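PDB 3GY9: GCN5-related N-acetyltransferase from Exiguobacterium sibiricum 255-15, which binds coenzyme A and, as a member of the GNAT family, probably transfers acyl groups from acyl-coenzyme A to a substrate not yet identified. Local coordinates for residues 77-82 with 96-101. Numbering follows the deposited sequence.
With SO4 (sulfate ion), chain E; SO4 (sulfate ion), chain F.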
loop_
_atom_site.group_PDB
_atom_site.type_symbol
_atom_site.label_atom_id
_atom_site.label_comp_id
_atom_site.label_asym_id
_atom_site.label_seq_id
_atom_site.Cartn_x
_atom_site.Cartn_y
_atom_site.Cartn_z
ATOM N N GLY A 77 5.222 -7.140 -8.767
ATOM C CA GLY A 77 5.057 -6.821 -7.355
ATOM C C GLY A 77 3.592 -6.631 -7.033
ATOM O O GLY A 77 2.804 -6.271 -7.891
ATOM N N ARG A 78 3.242 -6.899 -5.782
ATOM C CA ARG A 78 1.892 -6.738 -5.283
ATOM C C ARG A 78 1.873 -5.607 -4.270
ATOM O O ARG A 78 2.687 -5.611 -3.329
ATOM C CB ARG A 78 1.444 -8.026 -4.594
ATOM C CG ARG A 78 -0.019 -7.981 -4.230
ATOM C CD ARG A 78 -0.425 -9.246 -3.490
ATOM N NE ARG A 78 -1.881 -9.343 -3.330
ATOM C CZ ARG A 78 -2.686 -9.993 -4.174
ATOM N NH1 ARG A 78 -2.234 -10.563 -5.275
ATOM N NH2 ARG A 78 -3.985 -10.005 -3.945
ATOM N N ILE A 79 0.986 -4.628 -4.469
ATOM C CA ILE A 79 0.764 -3.569 -3.504
ATOM C C ILE A 79 -0.197 -4.089 -2.440
ATOM O O ILE A 79 -1.250 -4.603 -2.776
ATOM C CB ILE A 79 0.232 -2.311 -4.203
ATOM C CG1 ILE A 79 1.329 -1.768 -5.144
ATOM C CG2 ILE A 79 -0.220 -1.267 -3.182
ATOM C CD1 ILE A 79 0.866 -0.653 -6.069
ATOM N N ARG A 80 0.221 -4.017 -1.171
ATOM C CA ARG A 80 -0.488 -4.692 -0.096
ATOM C C ARG A 80 -0.794 -3.804 1.066
ATOM O O ARG A 80 -0.030 -2.914 1.414
ATOM C CB ARG A 80 0.360 -5.839 0.436
ATOM C CG ARG A 80 0.776 -6.823 -0.656
ATOM C CD ARG A 80 1.091 -8.199 -0.089
ATOM N NE ARG A 80 -0.089 -8.852 0.454
ATOM C CZ ARG A 80 -0.076 -9.940 1.216
ATOM N NH1 ARG A 80 1.058 -10.523 1.565
ATOM N NH2 ARG A 80 -1.214 -10.415 1.679
ATOM N N HIS A 81 -1.913 -4.116 1.705
ATOM C CA HIS A 81 -2.249 -3.582 3.023
ATOM C C HIS A 81 -2.426 -2.082 3.056
ATOM O O HIS A 81 -2.089 -1.434 4.039
ATOM C CB HIS A 81 -1.220 -4.011 4.082
ATOM C CG HIS A 81 -0.913 -5.478 4.083
ATOM N ND1 HIS A 81 -1.880 -6.448 4.231
ATOM C CD2 HIS A 81 0.265 -6.137 3.961
ATOM C CE1 HIS A 81 -1.304 -7.640 4.223
ATOM N NE2 HIS A 81 -0.004 -7.475 4.032
ATOM N N VAL A 82 -2.974 -1.502 2.000
ATOM C CA VAL A 82 -3.180 -0.062 1.947
ATOM C C VAL A 82 -4.459 0.295 2.679
ATOM O O VAL A 82 -5.528 -0.197 2.348
ATOM C CB VAL A 82 -3.305 0.415 0.485
ATOM C CG1 VAL A 82 -3.759 1.870 0.440
ATOM C CG2 VAL A 82 -1.983 0.218 -0.237
ATOM N N ALA A 96 -0.335 10.207 -1.799
ATOM C CA ALA A 96 1.087 10.345 -1.503
ATOM C C ALA A 96 1.712 8.989 -1.197
ATOM O O ALA A 96 2.818 8.693 -1.632
ATOM C CB ALA A 96 1.298 11.272 -0.328
ATOM N N LEU A 97 0.982 8.161 -0.462
ATOM C CA LEU A 97 1.444 6.821 -0.144
ATOM C C LEU A 97 1.636 5.966 -1.412
ATOM O O LEU A 97 2.691 5.362 -1.607
ATOM C CB LEU A 97 0.439 6.185 0.803
ATOM C CG LEU A 97 0.646 4.761 1.268
ATOM C CD1 LEU A 97 1.944 4.589 2.056
ATOM C CD2 LEU A 97 -0.557 4.333 2.119
ATOM N N LEU A 98 0.617 5.917 -2.271
ATOM C CA LEU A 98 0.721 5.133 -3.498
ATOM C C LEU A 98 1.800 5.653 -4.420
ATOM O O LEU A 98 2.513 4.871 -5.034
ATOM C CB LEU A 98 -0.608 5.071 -4.223
ATOM C CG LEU A 98 -1.445 3.814 -3.949
ATOM C CD1 LEU A 98 -0.777 2.574 -4.585
ATOM C CD2 LEU A 98 -1.644 3.583 -2.467
ATOM N N GLU A 99 1.934 6.965 -4.533
ATOM C CA GLU A 99 2.971 7.536 -5.418
ATOM C C GLU A 99 4.373 7.123 -4.961
ATOM O O GLU A 99 5.218 6.796 -5.787
ATOM C CB GLU A 99 2.836 9.061 -5.556
ATOM C CG GLU A 99 1.623 9.434 -6.391
ATOM C CD GLU A 99 1.441 10.920 -6.596
ATOM O OE1 GLU A 99 2.085 11.725 -5.884
ATOM O OE2 GLU A 99 0.621 11.271 -7.473
ATOM N N LYS A 100 4.587 7.081 -3.651
ATOM C CA LYS A 100 5.858 6.628 -3.099
ATOM C C LYS A 100 6.079 5.135 -3.364
ATOM O O LYS A 100 7.151 4.723 -3.828
ATOM C CB LYS A 100 5.933 6.924 -1.598
ATOM C CG LYS A 100 7.299 6.669 -0.993
ATOM C CD LYS A 100 7.361 7.148 0.448
ATOM C CE LYS A 100 8.726 6.913 1.057
ATOM N NZ LYS A 100 9.688 8.026 0.738
ATOM N N ILE A 101 5.047 4.345 -3.083
ATOM C CA ILE A 101 5.091 2.907 -3.322
ATOM C C ILE A 101 5.397 2.596 -4.782
ATOM O O ILE A 101 6.260 1.770 -5.095
ATOM C CB ILE A 101 3.748 2.256 -2.927
ATOM C CG1 ILE A 101 3.591 2.254 -1.397
ATOM C CG2 ILE A 101 3.664 0.824 -3.467
ATOM C CD1 ILE A 101 2.196 1.893 -0.907
HETATM S S SO4 E . -3.571 -7.326 0.338
HETATM O O1 SO4 E . -3.836 -6.030 0.969
HETATM O O2 SO4 E . -3.608 -8.402 1.322
HETATM O O3 SO4 E . -2.276 -7.301 -0.324
HETATM O O4 SO4 E . -4.580 -7.585 -0.698
HETATM S S SO4 F . -1.569 -12.265 4.658
HETATM O O1 SO4 F . -2.667 -11.408 4.208
HETATM O O2 SO4 F . -0.772 -11.501 5.615
HETATM O O3 SO4 F . -0.810 -12.722 3.483
HETATM O O4 SO4 F . -2.109 -13.427 5.350
#
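Arg80 NH2 is gripped by two sulfate ions, bonding to O2 of the chain E sulfate at 3.1 Å and to O3 of the chain F sulfate at 3.0 Å. Arg80 NE gives a near-straight bond to O3 of the chain E sulfate, and O1 of that sulfate takes the backbone bond from His81 N at 2.8 Å. A bend at chi3 (67°) carries NE round to that sulfate, and His81 NE2 lies over the centre of one face of the guanidinium. Arginine suits this place because its flat cation offers several N-H groups to anions, here probably from the crystallisation liquor, while NH1 forms a salt bridge with Glu42. An alanine here would probably cost Glu42 this salt bridge and loosen both sulfates.

Ile79 and Val82 both face the helix because His81 breaks the regular strand, consistent with the bulge known in this strand of GNAT folds. Ile79 CD1 meets Leu98 CD1 at 3.9 Å, and Ile79 CG1 rests on Ile101 CG2. Val82, a residue of the coenzyme A pocket, turns CG1 to Leu98 CD2 at 4.0 Å; branched Leu98 thus spans both strand residues with its two methyls.

Segment 96-101 of helix 93-105 runs nearly antiparallel (153°) to segment 77-82 of strand 76-84, the first half of a beta-alpha-beta unit completed by parallel strand 111-114; Phe52 of strand 50-55 packs against Leu97 and Ile101, and helix 120-125 against Val82 and Leu98.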